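Local coordinates for periplasmic binding protein (Veillonella parvula, PDB 4MO9) that probably serves as the solute-binding component of an ABC-type uptake system, with a TroA-like fold that carries trimethylamine oxide in this crystal, at residues K308-L317 / S361-N369; V321-K332 / V342-Y352. All coordinates share one frame; numbering follows the deposited sequence.

Interaction 1: residues K308-L317 / S361-N369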
# COMPACT_ATOMS: atom_id res chain seq x y z
N LYS A 308 -0.80 -17.32 -21.06
CA LYS A 308 0.16 -16.38 -20.48
C LYS A 308 -0.60 -15.19 -19.90
O LYS A 308 -0.33 -14.04 -20.25
CB LYS A 308 1.19 -15.93 -21.52
CG LYS A 308 1.98 -17.09 -22.17
CD LYS A 308 2.95 -17.73 -21.17
CE LYS A 308 3.79 -18.83 -21.82
NZ LYS A 308 4.92 -19.26 -20.94
N GLN A 309 -1.56 -15.48 -19.03
CA GLN A 309 -2.29 -14.42 -18.33
C GLN A 309 -2.02 -14.52 -16.84
O GLN A 309 -2.95 -14.42 -16.02
CB GLN A 309 -3.79 -14.50 -18.64
CG GLN A 309 -4.12 -14.22 -20.10
CD GLN A 309 -3.82 -12.78 -20.50
OE1 GLN A 309 -3.98 -11.86 -19.69
NE2 GLN A 309 -3.39 -12.58 -21.74
N VAL A 310 -0.75 -14.72 -16.50
CA VAL A 310 -0.29 -14.79 -15.11
C VAL A 310 0.58 -13.57 -14.81
O VAL A 310 1.59 -13.32 -15.49
CB VAL A 310 0.52 -16.08 -14.85
CG1 VAL A 310 1.01 -16.11 -13.40
CG2 VAL A 310 -0.32 -17.30 -15.14
N TYR A 311 0.17 -12.83 -13.78
CA TYR A 311 0.77 -11.54 -13.43
C TYR A 311 1.15 -11.50 -11.96
O TYR A 311 0.81 -12.40 -11.20
CB TYR A 311 -0.23 -10.41 -13.70
CG TYR A 311 -0.66 -10.32 -15.14
CD1 TYR A 311 -1.67 -11.14 -15.64
CD2 TYR A 311 -0.05 -9.44 -16.00
CE1 TYR A 311 -2.05 -11.08 -16.97
CE2 TYR A 311 -0.43 -9.36 -17.34
CZ TYR A 311 -1.43 -10.19 -17.81
OH TYR A 311 -1.81 -10.11 -19.13
N SER A 312 1.84 -10.43 -11.56
CA SER A 312 2.20 -10.24 -10.16
C SER A 312 2.39 -8.75 -9.89
O SER A 312 2.99 -8.05 -10.71
CB SER A 312 3.50 -11.00 -9.83
OG SER A 312 3.88 -10.78 -8.48
N ALA A 313 1.84 -8.27 -8.77
CA ALA A 313 2.04 -6.89 -8.34
C ALA A 313 2.49 -6.93 -6.89
O ALA A 313 2.20 -7.89 -6.18
CB ALA A 313 0.76 -6.09 -8.48
N HIS A 314 3.19 -5.89 -6.44
CA HIS A 314 3.75 -5.85 -5.09
C HIS A 314 2.66 -5.62 -4.04
O HIS A 314 1.92 -4.63 -4.11
CB HIS A 314 4.82 -4.75 -4.99
CG HIS A 314 5.67 -4.83 -3.76
ND1 HIS A 314 5.18 -4.60 -2.50
CD2 HIS A 314 6.99 -5.13 -3.61
CE1 HIS A 314 6.15 -4.75 -1.61
NE2 HIS A 314 7.26 -5.07 -2.26
N HIS A 315 2.59 -6.52 -3.06
CA HIS A 315 1.57 -6.53 -2.00
C HIS A 315 1.54 -5.26 -1.15
O HIS A 315 0.52 -4.94 -0.53
CB HIS A 315 1.80 -7.76 -1.11
CG HIS A 315 0.65 -8.12 -0.22
ND1 HIS A 315 -0.67 -8.06 -0.63
CD2 HIS A 315 0.63 -8.59 1.05
CE1 HIS A 315 -1.45 -8.46 0.36
NE2 HIS A 315 -0.69 -8.79 1.39
N GLY A 316 2.66 -4.55 -1.11
CA GLY A 316 2.78 -3.39 -0.23
C GLY A 316 2.49 -2.06 -0.91
O GLY A 316 2.66 -1.00 -0.32
N LEU A 317 2.06 -2.12 -2.17
CA LEU A 317 1.74 -0.91 -2.90
C LEU A 317 0.34 -0.33 -2.63
O LEU A 317 0.19 0.90 -2.67
CB LEU A 317 1.98 -1.09 -4.41
CG LEU A 317 3.43 -1.26 -4.88
CD1 LEU A 317 3.48 -1.61 -6.38
CD2 LEU A 317 4.26 -0.01 -4.59
N SER A 361 14.21 1.92 -7.50
CA SER A 361 14.81 0.71 -8.08
C SER A 361 13.99 -0.52 -7.69
O SER A 361 12.95 -0.40 -7.03
CB SER A 361 16.27 0.52 -7.65
OG SER A 361 16.34 0.16 -6.29
N GLY A 362 14.44 -1.70 -8.10
CA GLY A 362 13.73 -2.93 -7.77
C GLY A 362 12.66 -3.29 -8.79
O GLY A 362 12.56 -2.66 -9.84
N ILE A 363 11.84 -4.29 -8.46
CA ILE A 363 10.83 -4.83 -9.37
C ILE A 363 9.48 -4.88 -8.66
O ILE A 363 9.38 -5.45 -7.57
CB ILE A 363 11.19 -6.26 -9.83
CG1 ILE A 363 12.63 -6.32 -10.36
CG2 ILE A 363 10.17 -6.78 -10.85
CD1 ILE A 363 12.81 -5.74 -11.74
N TRP A 364 8.44 -4.30 -9.27
CA TRP A 364 7.18 -4.05 -8.56
C TRP A 364 5.99 -4.64 -9.28
O TRP A 364 4.91 -4.78 -8.70
CB TRP A 364 7.01 -2.53 -8.36
CG TRP A 364 8.17 -1.97 -7.62
CD1 TRP A 364 9.35 -1.51 -8.16
CD2 TRP A 364 8.30 -1.86 -6.20
NE1 TRP A 364 10.20 -1.10 -7.15
CE2 TRP A 364 9.58 -1.31 -5.94
CE3 TRP A 364 7.46 -2.16 -5.12
CZ2 TRP A 364 10.03 -1.05 -4.64
CZ3 TRP A 364 7.91 -1.91 -3.84
CH2 TRP A 364 9.18 -1.36 -3.60
N PHE A 365 6.19 -4.99 -10.55
CA PHE A 365 5.14 -5.57 -11.38
C PHE A 365 5.77 -6.61 -12.27
O PHE A 365 6.97 -6.55 -12.56
CB PHE A 365 4.48 -4.49 -12.24
CG PHE A 365 3.84 -3.38 -11.45
CD1 PHE A 365 2.66 -3.61 -10.73
CD2 PHE A 365 4.39 -2.11 -11.42
CE1 PHE A 365 2.06 -2.60 -9.99
CE2 PHE A 365 3.79 -1.08 -10.69
CZ PHE A 365 2.62 -1.33 -9.98
N MSE A 366 4.98 -7.58 -12.73
CA MSE A 366 5.56 -8.68 -13.46
C MSE A 366 4.54 -9.44 -14.27
O MSE A 366 3.43 -9.71 -13.80
CB MSE A 366 6.26 -9.64 -12.50
CG MSE A 366 6.42 -11.03 -13.05
SE MSE A 366 8.27 -11.54 -13.01
CE MSE A 366 8.92 -10.14 -14.21
N HIS A 367 4.92 -9.77 -15.50
CA HIS A 367 4.11 -10.59 -16.38
C HIS A 367 4.94 -11.82 -16.68
O HIS A 367 6.06 -11.71 -17.18
CB HIS A 367 3.81 -9.82 -17.66
CG HIS A 367 2.91 -10.55 -18.60
ND1 HIS A 367 2.00 -11.49 -18.18
CD2 HIS A 367 2.79 -10.49 -19.95
CE1 HIS A 367 1.35 -11.97 -19.22
NE2 HIS A 367 1.81 -11.39 -20.31
N MSE A 368 4.42 -13.00 -16.36
CA MSE A 368 5.18 -14.22 -16.54
C MSE A 368 5.40 -14.48 -18.02
O MSE A 368 4.47 -14.36 -18.83
CB MSE A 368 4.47 -15.40 -15.89
CG MSE A 368 5.21 -16.72 -16.03
SE MSE A 368 4.03 -18.17 -15.51
CE MSE A 368 2.96 -18.23 -17.15
N ASN A 369 6.63 -14.85 -18.37
CA ASN A 369 6.96 -15.19 -19.75
C ASN A 369 6.32 -16.51 -20.14
O ASN A 369 6.38 -17.47 -19.37
CB ASN A 369 8.47 -15.28 -19.92
CG ASN A 369 9.15 -13.95 -19.72
OD1 ASN A 369 8.58 -12.90 -20.01
ND2 ASN A 369 10.38 -14.00 -19.22
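The carbonyl oxygen of Val-310 is gripped by two donors of the segment 361-369. Met-368 N comes nearly end-on to the carbonyl at 3.0 Å, a straight backbone bond, whereas His-367 ND1 reaches Val-310 O at 3.3 Å from above the carbonyl plane, using the N-H in its own ring plane. With CG anti to the backbone N (chi1 -177°), the imidazole of His-367 runs alongside the cross-strand Tyr-311 side chain, pointing the same way, and its face lies in an offset stack on that ring, planes only 8° apart and centroids separated by 4.3 Å. The Tyr-311 hydroxyl, in turn, donates to Gln-309 OE1, which helps fix the phenol. Tyr-311 and His-367 form a non-hydrogen-bonded pair of the antiparallel ladder: strand 365-367 runs against 310-313 at the border of a mixed sheet, with Ser-312 and Met-366 as the hydrogen-bonded pair, Ser-312 N to Met-366 O being 2.8 Å. Ser-312 OG turns to Ile-262 O, on the neighbouring strand 259-263. Beyond the strands, Trp-364 brings CZ3 over one face of the His-314 ring, 3.4 Å from His-314 CD2, while Gly-316 N donates in that ring's plane to ND1. Leu-317 spreads its two methyls, CD2 against Trp-364 CE3 and CD1 against Phe-365 CZ. At the far end Lys-308 NZ binds Asn-369 O at 2.8 Å.

Interaction 2: residues V321-K332 / V342-Y352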
# COMPACT_ATOMS: atom_id res chain seq x y z
N VAL A 321 -0.10 6.33 -0.50
CA VAL A 321 -0.13 7.57 -1.26
C VAL A 321 0.24 7.34 -2.73
O VAL A 321 -0.23 8.07 -3.61
CB VAL A 321 0.79 8.64 -0.62
CG1 VAL A 321 2.26 8.19 -0.65
CG2 VAL A 321 0.61 10.00 -1.30
N PHE A 322 1.07 6.32 -3.00
CA PHE A 322 1.48 6.05 -4.37
C PHE A 322 0.67 4.93 -5.07
O PHE A 322 1.09 4.43 -6.12
CB PHE A 322 3.00 5.74 -4.45
CG PHE A 322 3.48 4.71 -3.44
CD1 PHE A 322 2.73 3.57 -3.16
CD2 PHE A 322 4.70 4.88 -2.78
CE1 PHE A 322 3.17 2.62 -2.23
CE2 PHE A 322 5.15 3.94 -1.86
CZ PHE A 322 4.39 2.81 -1.58
N ASP A 323 -0.47 4.54 -4.50
CA ASP A 323 -1.20 3.37 -5.02
C ASP A 323 -1.95 3.60 -6.33
O ASP A 323 -2.58 2.67 -6.86
CB ASP A 323 -2.07 2.66 -3.95
CG ASP A 323 -3.38 3.38 -3.63
OD1 ASP A 323 -3.84 4.30 -4.37
OD2 ASP A 323 -3.98 3.02 -2.59
N ALA A 324 -1.88 4.82 -6.87
CA ALA A 324 -2.45 5.09 -8.19
C ALA A 324 -1.85 4.13 -9.21
O ALA A 324 -2.51 3.75 -10.18
CB ALA A 324 -2.18 6.53 -8.61
N ALA A 325 -0.59 3.76 -8.99
CA ALA A 325 0.08 2.80 -9.87
C ALA A 325 -0.61 1.43 -9.86
O ALA A 325 -0.58 0.70 -10.86
CB ALA A 325 1.54 2.66 -9.50
N VAL A 326 -1.21 1.07 -8.72
CA VAL A 326 -1.90 -0.21 -8.62
C VAL A 326 -3.21 -0.16 -9.40
O VAL A 326 -3.57 -1.11 -10.11
CB VAL A 326 -2.20 -0.58 -7.17
CG1 VAL A 326 -2.97 -1.89 -7.11
CG2 VAL A 326 -0.91 -0.70 -6.38
N PHE A 327 -3.93 0.96 -9.27
CA PHE A 327 -5.16 1.16 -10.05
C PHE A 327 -4.85 1.02 -11.54
O PHE A 327 -5.58 0.34 -12.27
CB PHE A 327 -5.75 2.56 -9.77
CG PHE A 327 -6.60 2.65 -8.52
CD1 PHE A 327 -6.01 2.90 -7.29
CD2 PHE A 327 -7.98 2.53 -8.59
CE1 PHE A 327 -6.78 3.01 -6.13
CE2 PHE A 327 -8.78 2.64 -7.43
CZ PHE A 327 -8.17 2.89 -6.20
N GLU A 328 -3.76 1.64 -11.98
CA GLU A 328 -3.35 1.56 -13.38
C GLU A 328 -2.95 0.15 -13.80
O GLU A 328 -3.33 -0.33 -14.87
CB GLU A 328 -2.20 2.53 -13.65
CG GLU A 328 -2.58 4.01 -13.57
CD GLU A 328 -1.43 4.91 -13.98
OE1 GLU A 328 -0.26 4.52 -13.75
OE2 GLU A 328 -1.69 5.99 -14.55
N TYR A 329 -2.18 -0.52 -12.95
CA TYR A 329 -1.72 -1.88 -13.26
C TYR A 329 -2.88 -2.86 -13.41
O TYR A 329 -2.89 -3.69 -14.31
CB TYR A 329 -0.76 -2.40 -12.18
CG TYR A 329 -0.14 -3.73 -12.54
CD1 TYR A 329 -0.49 -4.89 -11.86
CD2 TYR A 329 0.79 -3.82 -13.56
CE1 TYR A 329 0.09 -6.12 -12.19
CE2 TYR A 329 1.37 -5.04 -13.90
CZ TYR A 329 1.01 -6.18 -13.22
OH TYR A 329 1.60 -7.39 -13.56
N LEU A 330 -3.86 -2.76 -12.52
CA LEU A 330 -4.99 -3.68 -12.57
C LEU A 330 -5.82 -3.43 -13.82
O LEU A 330 -6.17 -4.36 -14.54
CB LEU A 330 -5.85 -3.57 -11.32
CG LEU A 330 -5.25 -4.10 -10.02
CD1 LEU A 330 -6.10 -3.65 -8.84
CD2 LEU A 330 -5.14 -5.62 -10.06
N ALA A 331 -6.13 -2.16 -14.10
CA ALA A 331 -6.96 -1.82 -15.26
C ALA A 331 -6.28 -2.16 -16.59
O ALA A 331 -6.92 -2.68 -17.53
CB ALA A 331 -7.34 -0.35 -15.22
N LYS A 332 -4.99 -1.86 -16.67
CA LYS A 332 -4.20 -2.19 -17.86
C LYS A 332 -4.04 -3.70 -18.04
O LYS A 332 -3.98 -4.19 -19.18
CB LYS A 332 -2.83 -1.49 -17.79
CG LYS A 332 -1.90 -1.73 -18.98
CD LYS A 332 -0.60 -0.94 -18.78
CE LYS A 332 0.32 -0.98 -19.99
NZ LYS A 332 -0.12 -0.08 -21.09
N VAL A 342 -1.30 4.17 -20.71
CA VAL A 342 -0.98 4.13 -19.29
C VAL A 342 0.23 3.23 -19.02
O VAL A 342 0.31 2.14 -19.57
CB VAL A 342 -2.21 3.68 -18.46
CG1 VAL A 342 -1.80 3.19 -17.10
CG2 VAL A 342 -3.21 4.83 -18.34
N ASP A 343 1.16 3.69 -18.18
CA ASP A 343 2.36 2.91 -17.84
C ASP A 343 2.55 2.87 -16.33
O ASP A 343 3.14 3.79 -15.75
CB ASP A 343 3.59 3.50 -18.52
CG ASP A 343 4.83 2.62 -18.38
OD1 ASP A 343 4.94 1.85 -17.39
OD2 ASP A 343 5.72 2.71 -19.25
N PRO A 344 2.06 1.80 -15.68
CA PRO A 344 2.01 1.73 -14.22
C PRO A 344 3.41 1.74 -13.60
O PRO A 344 3.59 2.35 -12.53
CB PRO A 344 1.29 0.40 -13.95
CG PRO A 344 0.57 0.07 -15.25
CD PRO A 344 1.45 0.62 -16.33
N GLU A 345 4.39 1.11 -14.25
CA GLU A 345 5.74 1.17 -13.71
C GLU A 345 6.30 2.60 -13.77
O GLU A 345 6.94 3.06 -12.84
CB GLU A 345 6.69 0.20 -14.44
CG GLU A 345 7.92 -0.11 -13.58
CD GLU A 345 9.05 -0.76 -14.33
OE1 GLU A 345 8.82 -1.31 -15.43
OE2 GLU A 345 10.19 -0.72 -13.79
N ALA A 346 6.04 3.29 -14.88
CA ALA A 346 6.48 4.67 -15.02
C ALA A 346 5.81 5.57 -13.98
O ALA A 346 6.43 6.51 -13.47
CB ALA A 346 6.21 5.16 -16.43
N THR A 347 4.55 5.28 -13.66
CA THR A 347 3.85 6.05 -12.61
C THR A 347 4.52 5.91 -11.25
O THR A 347 4.73 6.91 -10.55
CB THR A 347 2.39 5.59 -12.49
OG1 THR A 347 1.67 5.99 -13.67
CG2 THR A 347 1.74 6.21 -11.25
N LEU A 348 4.87 4.69 -10.86
CA LEU A 348 5.55 4.48 -9.58
C LEU A 348 6.91 5.17 -9.58
O LEU A 348 7.24 5.92 -8.65
CB LEU A 348 5.69 2.98 -9.26
CG LEU A 348 6.25 2.62 -7.88
CD1 LEU A 348 5.37 3.18 -6.75
CD2 LEU A 348 6.43 1.12 -7.72
N LYS A 349 7.70 4.92 -10.63
CA LYS A 349 9.02 5.56 -10.78
C LYS A 349 8.90 7.09 -10.72
O LYS A 349 9.70 7.76 -10.06
CB LYS A 349 9.68 5.12 -12.10
CG LYS A 349 11.00 5.82 -12.37
CD LYS A 349 11.65 5.39 -13.67
CE LYS A 349 12.86 6.26 -13.96
NZ LYS A 349 13.81 6.25 -12.82
N GLU A 350 7.90 7.63 -11.40
CA GLU A 350 7.72 9.07 -11.43
C GLU A 350 7.34 9.62 -10.05
O GLU A 350 7.79 10.71 -9.67
CB GLU A 350 6.68 9.46 -12.48
CG GLU A 350 6.59 10.94 -12.76
CD GLU A 350 5.65 11.26 -13.91
OE1 GLU A 350 5.28 10.32 -14.66
OE2 GLU A 350 5.30 12.45 -14.07
N PHE A 351 6.55 8.86 -9.29
CA PHE A 351 6.21 9.29 -7.94
C PHE A 351 7.50 9.40 -7.13
O PHE A 351 7.72 10.38 -6.41
CB PHE A 351 5.21 8.34 -7.25
CG PHE A 351 4.78 8.81 -5.90
CD1 PHE A 351 3.60 9.53 -5.75
CD2 PHE A 351 5.56 8.57 -4.78
CE1 PHE A 351 3.21 10.01 -4.48
CE2 PHE A 351 5.18 9.05 -3.52
CZ PHE A 351 4.01 9.76 -3.37
N TYR A 352 8.36 8.39 -7.23
CA TYR A 352 9.66 8.47 -6.56
C TYR A 352 10.49 9.65 -7.07
O TYR A 352 10.98 10.45 -6.26
CB TYR A 352 10.47 7.17 -6.75
CG TYR A 352 10.19 6.10 -5.72
CD1 TYR A 352 9.02 5.35 -5.77
CD2 TYR A 352 11.10 5.83 -4.71
CE1 TYR A 352 8.75 4.36 -4.83
CE2 TYR A 352 10.84 4.85 -3.75
CZ TYR A 352 9.68 4.11 -3.82
OH TYR A 352 9.42 3.13 -2.88
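Lys-332 reaches across from the first helix to the residues leading into the second, and its chain can be followed outward. From CB it runs extended, CG anti to the backbone N (chi1 -179°), until CD lies 3.6 Å from Pro-344 CD, crossing the proline at about a right angle. CE passes 3.1 Å from Val-342 O, and a bend at chi4 sets NZ in line with that carbonyl, 2.7 Å from Val-342 O; NZ also donates to Phe-339 O. Shortened to an alanine, this side chain would probably leave the Val-342 carbonyl without its charged donor and uncover one side of the Pro-344 ring. That ring is a knob in a hole made by Ala-325, Glu-328, Tyr-329 and Lys-332, the packing of two antiparallel helices whose axes come within 8.5 Å. Asp-343 caps the second helix by accepting from Ala-346 N. One turn back from Lys-332, Glu-328 lays CB on Val-342 CG1 at 3.5 Å, and OE1 ends against Thr-347 OG1, in a hydrogen bond modelled so short that its exact length is doubtful. Toward the other end, CB of Phe-322 sits over the centre of the Phe-351 ring, 3.8 Å from its centroid, and the Phe-322 ring turns its edge to the same face, planes at 86°. Polar bonds thus gather where the second helix begins, while aromatic and aliphatic packing joins residues 321-322 to its later turns; Arg-184, touching Glu-328, may help offset this buried carboxylate's charge.

In the fold
Interaction 2 is nested inside the loop that interaction 1 closes: strand 310-313 leads to helix 324-334, the chain turns back through helix 344-355, and strand 365-367 returns to the sheet. In sequence the helix pair separates two strands that are neighbours in one mixed sheet, where 365-367 is the outermost strand, and helix 324-334 packs on the face of that sheet bearing Tyr-311, Ala-313 and Phe-365. The centres are about 12 Å apart, and Tyr-329 joins them, its ring stacked on Phe-365 and its hydroxyl probably hydrogen-bonded to Ser-312 O. Together they build the C-terminal end of the chain into a single layered unit of sheet and helices, consistent with one lobe of a TroA-like binding protein.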